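Local coordinates for 3-hydroxyisobutyrate dehydrogenase (Thermus thermophilus, PDB 2CVZ), which probably catalyses the NADP-dependent oxidation of 3-hydroxyisobutyrate, a step of valine catabolism, at residues Ala163-Ala173 against Leu232-Val242. Numbering follows the deposited sequence.
Sequences AVKAINNALLA and LVKDLGIAMGV. With NDP (NADPH dihydro-nicotinamide-adenine-dinucleotide phosphate), chain G.
With CG of N169 set beside its own backbone N (chi1 -84°), and CG of D235 likewise beside its own, the two side chains reach each other across a pair of crossed helices, and N169 ND2 comes to 2.9 Å from D235 OD2. The amide and carboxylate planes stand 82° apart. These helices belong to the all-helical C-terminal domain of the 3-hydroxyisobutyrate dehydrogenase family; they cross at -117°, and the axes of the segments 163-173 and 232-242 approach to 8.0 Å. Small alanine side chains at the crossing help the helices come this close: A239 CB rests 3.6 Å from A166 O and also touches A170 CB, while A166 CB packs on I238 CG2 at 3.7 Å. Toward one end V242 spreads its two methyls, CG1 against I167 CD1 and CG2 over A163. At the other, L236 CD2 settles onto A170 CA and A173 CB. N169 OD1 accepts from both K165 NZ and N168 ND2, which should fix the amide's rotation; N168's own amide bonds to G205 and S204 of the second subunit. On the NADPH side, K165 NZ, held as well by V116 O, lies 3.6 Å from C5N of the nicotinamide ring. K234 bends at chi2 and chi3 so that NZ reaches the syn side of D235 OD1, somewhat out of the carboxylate plane, in a salt bridge, and the same NZ donates to both hydroxyls of the nicotinamide ribose, O2D at 3.1 Å and O3D at 3.2 Å.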
# COMPACT_ATOMS: atom_id res chain seq x y z
N ALA C 163 20.85 2.08 12.95
CA ALA C 163 19.65 1.28 12.71
C ALA C 163 18.45 1.84 13.46
O ALA C 163 17.37 1.99 12.89
CB ALA C 163 19.90 -0.16 13.13
N VAL C 164 18.63 2.15 14.74
CA VAL C 164 17.54 2.70 15.54
C VAL C 164 17.13 4.06 14.99
O VAL C 164 15.94 4.40 14.97
CB VAL C 164 17.95 2.85 17.02
CG1 VAL C 164 16.86 3.57 17.79
CG2 VAL C 164 18.20 1.48 17.62
N LYS C 165 18.10 4.85 14.54
CA LYS C 165 17.81 6.16 13.98
C LYS C 165 16.95 6.03 12.73
O LYS C 165 15.97 6.75 12.56
CB LYS C 165 19.11 6.91 13.64
CG LYS C 165 18.91 8.23 12.89
CD LYS C 165 18.03 9.22 13.67
CE LYS C 165 17.85 10.53 12.89
NZ LYS C 165 16.90 11.47 13.56
N ALA C 166 17.32 5.10 11.86
CA ALA C 166 16.58 4.88 10.62
C ALA C 166 15.13 4.49 10.91
O ALA C 166 14.21 5.00 10.29
CB ALA C 166 17.26 3.80 9.78
N ILE C 167 14.94 3.58 11.86
CA ILE C 167 13.59 3.16 12.20
C ILE C 167 12.82 4.31 12.82
O ILE C 167 11.64 4.51 12.53
CB ILE C 167 13.61 1.94 13.15
CG1 ILE C 167 14.15 0.72 12.41
CG2 ILE C 167 12.21 1.66 13.68
CD1 ILE C 167 13.37 0.38 11.14
N ASN C 168 13.48 5.09 13.67
CA ASN C 168 12.81 6.23 14.29
C ASN C 168 12.29 7.18 13.21
O ASN C 168 11.14 7.64 13.28
CB ASN C 168 13.78 7.00 15.20
CG ASN C 168 13.20 8.33 15.66
OD1 ASN C 168 12.34 8.37 16.53
ND2 ASN C 168 13.67 9.42 15.06
N ASN C 169 13.12 7.48 12.22
CA ASN C 169 12.69 8.39 11.16
C ASN C 169 11.64 7.76 10.26
O ASN C 169 10.83 8.47 9.66
CB ASN C 169 13.90 8.86 10.35
CG ASN C 169 14.58 10.06 11.00
OD1 ASN C 169 14.69 10.13 12.23
ND2 ASN C 169 15.05 10.99 10.18
N ALA C 170 11.62 6.44 10.17
CA ALA C 170 10.60 5.77 9.38
C ALA C 170 9.27 5.96 10.11
O ALA C 170 8.23 6.19 9.48
CB ALA C 170 10.92 4.28 9.24
N LEU C 171 9.29 5.89 11.44
CA LEU C 171 8.07 6.08 12.20
C LEU C 171 7.59 7.52 12.06
O LEU C 171 6.39 7.77 11.90
CB LEU C 171 8.28 5.72 13.67
CG LEU C 171 8.64 4.27 13.96
CD1 LEU C 171 8.57 4.03 15.47
CD2 LEU C 171 7.69 3.33 13.24
N LEU C 172 8.52 8.47 12.13
CA LEU C 172 8.17 9.88 11.98
C LEU C 172 7.50 10.07 10.62
O LEU C 172 6.46 10.72 10.51
CB LEU C 172 9.43 10.75 12.09
CG LEU C 172 9.36 12.26 11.79
CD1 LEU C 172 9.38 12.48 10.30
CD2 LEU C 172 8.12 12.88 12.42
N ALA C 173 8.11 9.49 9.58
CA ALA C 173 7.58 9.60 8.22
C ALA C 173 6.14 9.10 8.13
O ALA C 173 5.27 9.78 7.58
CB ALA C 173 8.48 8.83 7.25
N LEU C 232 15.47 12.79 4.43
CA LEU C 232 14.49 11.90 5.04
C LEU C 232 14.29 10.69 4.15
O LEU C 232 14.13 9.57 4.63
CB LEU C 232 13.15 12.61 5.26
CG LEU C 232 12.05 11.73 5.87
CD1 LEU C 232 12.56 11.11 7.18
CD2 LEU C 232 10.80 12.54 6.12
N VAL C 233 14.29 10.90 2.83
CA VAL C 233 14.13 9.78 1.92
C VAL C 233 15.35 8.87 2.07
O VAL C 233 15.23 7.64 2.08
CB VAL C 233 13.99 10.26 0.46
CG1 VAL C 233 14.01 9.06 -0.49
CG2 VAL C 233 12.69 11.03 0.29
N LYS C 234 16.52 9.47 2.21
CA LYS C 234 17.75 8.70 2.39
C LYS C 234 17.62 7.85 3.65
O LYS C 234 18.00 6.68 3.65
CB LYS C 234 18.96 9.65 2.49
CG LYS C 234 20.27 8.98 2.91
CD LYS C 234 20.48 9.01 4.43
CE LYS C 234 20.65 10.44 4.94
NZ LYS C 234 20.86 10.48 6.42
N ASP C 235 17.08 8.44 4.72
CA ASP C 235 16.89 7.71 5.97
C ASP C 235 15.92 6.55 5.78
O ASP C 235 16.16 5.44 6.27
CB ASP C 235 16.33 8.63 7.07
CG ASP C 235 17.30 9.71 7.47
OD1 ASP C 235 18.52 9.48 7.37
OD2 ASP C 235 16.84 10.79 7.90
N LEU C 236 14.83 6.80 5.07
CA LEU C 236 13.85 5.75 4.81
C LEU C 236 14.54 4.62 4.03
O LEU C 236 14.22 3.45 4.21
CB LEU C 236 12.66 6.31 4.02
CG LEU C 236 11.71 7.20 4.84
CD1 LEU C 236 10.74 7.95 3.94
CD2 LEU C 236 10.96 6.33 5.84
N GLY C 237 15.49 5.00 3.18
CA GLY C 237 16.22 4.01 2.41
C GLY C 237 17.01 3.11 3.34
O GLY C 237 17.08 1.89 3.14
N ILE C 238 17.61 3.71 4.36
CA ILE C 238 18.39 2.96 5.34
C ILE C 238 17.44 2.08 6.16
O ILE C 238 17.78 0.94 6.51
CB ILE C 238 19.16 3.91 6.29
CG1 ILE C 238 20.15 4.75 5.47
CG2 ILE C 238 19.90 3.10 7.35
CD1 ILE C 238 20.87 5.82 6.28
N ALA C 239 16.26 2.60 6.45
CA ALA C 239 15.27 1.85 7.22
C ALA C 239 14.84 0.59 6.44
O ALA C 239 14.60 -0.45 7.04
CB ALA C 239 14.06 2.72 7.51
N MSE C 240 14.75 0.70 5.12
CA MSE C 240 14.37 -0.44 4.30
C MSE C 240 15.45 -1.52 4.42
O MSE C 240 15.17 -2.71 4.37
CB MSE C 240 14.20 -0.03 2.83
CG MSE C 240 13.13 1.03 2.57
SE MSE C 240 11.38 0.58 3.28
CE MSE C 240 11.48 1.58 4.94
N GLY C 241 16.69 -1.07 4.58
CA GLY C 241 17.80 -2.00 4.73
C GLY C 241 17.69 -2.74 6.05
O GLY C 241 18.08 -3.90 6.16
N VAL C 242 17.16 -2.06 7.06
CA VAL C 242 16.99 -2.67 8.37
C VAL C 242 15.88 -3.72 8.28
O VAL C 242 15.98 -4.79 8.88
CB VAL C 242 16.64 -1.61 9.43
CG1 VAL C 242 16.36 -2.29 10.77
CG2 VAL C 242 17.78 -0.60 9.56
PA NDP G . 23.05 19.97 5.87
O1A NDP G . 22.58 21.17 6.50
O2A NDP G . 22.73 19.60 4.44
O5B NDP G . 24.67 19.96 6.09
C5B NDP G . 25.46 18.90 5.53
C4B NDP G . 26.88 19.26 5.96
O4B NDP G . 27.73 18.23 5.38
C3B NDP G . 27.41 20.59 5.53
O3B NDP G . 28.27 21.11 6.57
C2B NDP G . 28.21 20.30 4.32
O2B NDP G . 29.19 21.25 3.91
C1B NDP G . 28.72 18.93 4.63
N9A NDP G . 29.08 18.16 3.40
C8A NDP G . 28.23 17.74 2.35
N7A NDP G . 28.92 17.08 1.44
C5A NDP G . 30.22 17.05 1.87
C6A NDP G . 31.42 16.51 1.36
N6A NDP G . 31.42 15.85 0.20
N1A NDP G . 32.57 16.66 2.06
C2A NDP G . 32.57 17.33 3.23
N3A NDP G . 31.49 17.88 3.80
C4A NDP G . 30.33 17.71 3.06
O3 NDP G . 22.67 18.71 6.74
PN NDP G . 21.92 18.43 8.12
O1N NDP G . 20.55 18.93 7.97
O2N NDP G . 22.84 19.03 9.15
O5D NDP G . 22.06 16.84 8.21
C5D NDP G . 23.35 16.18 8.39
C4D NDP G . 23.06 14.75 8.94
O4D NDP G . 22.23 14.90 10.09
C3D NDP G . 22.24 13.91 7.96
O3D NDP G . 22.71 12.56 7.99
C2D NDP G . 20.81 14.07 8.42
O2D NDP G . 20.02 13.02 7.91
C1D NDP G . 21.09 14.05 9.99
N1N NDP G . 20.01 14.65 10.83
C2N NDP G . 19.40 15.85 10.38
C3N NDP G . 18.36 16.40 11.24
C7N NDP G . 17.68 17.65 10.86
O7N NDP G . 16.59 18.01 11.35
N7N NDP G . 18.24 18.47 9.95
C4N NDP G . 18.04 15.73 12.42
C5N NDP G . 18.64 14.58 12.83
C6N NDP G . 19.63 14.03 12.03
P2B NDP G . 28.87 22.57 3.14
O1X NDP G . 30.14 22.84 2.43
O2X NDP G . 28.50 23.62 4.13
O3X NDP G . 27.73 22.32 2.16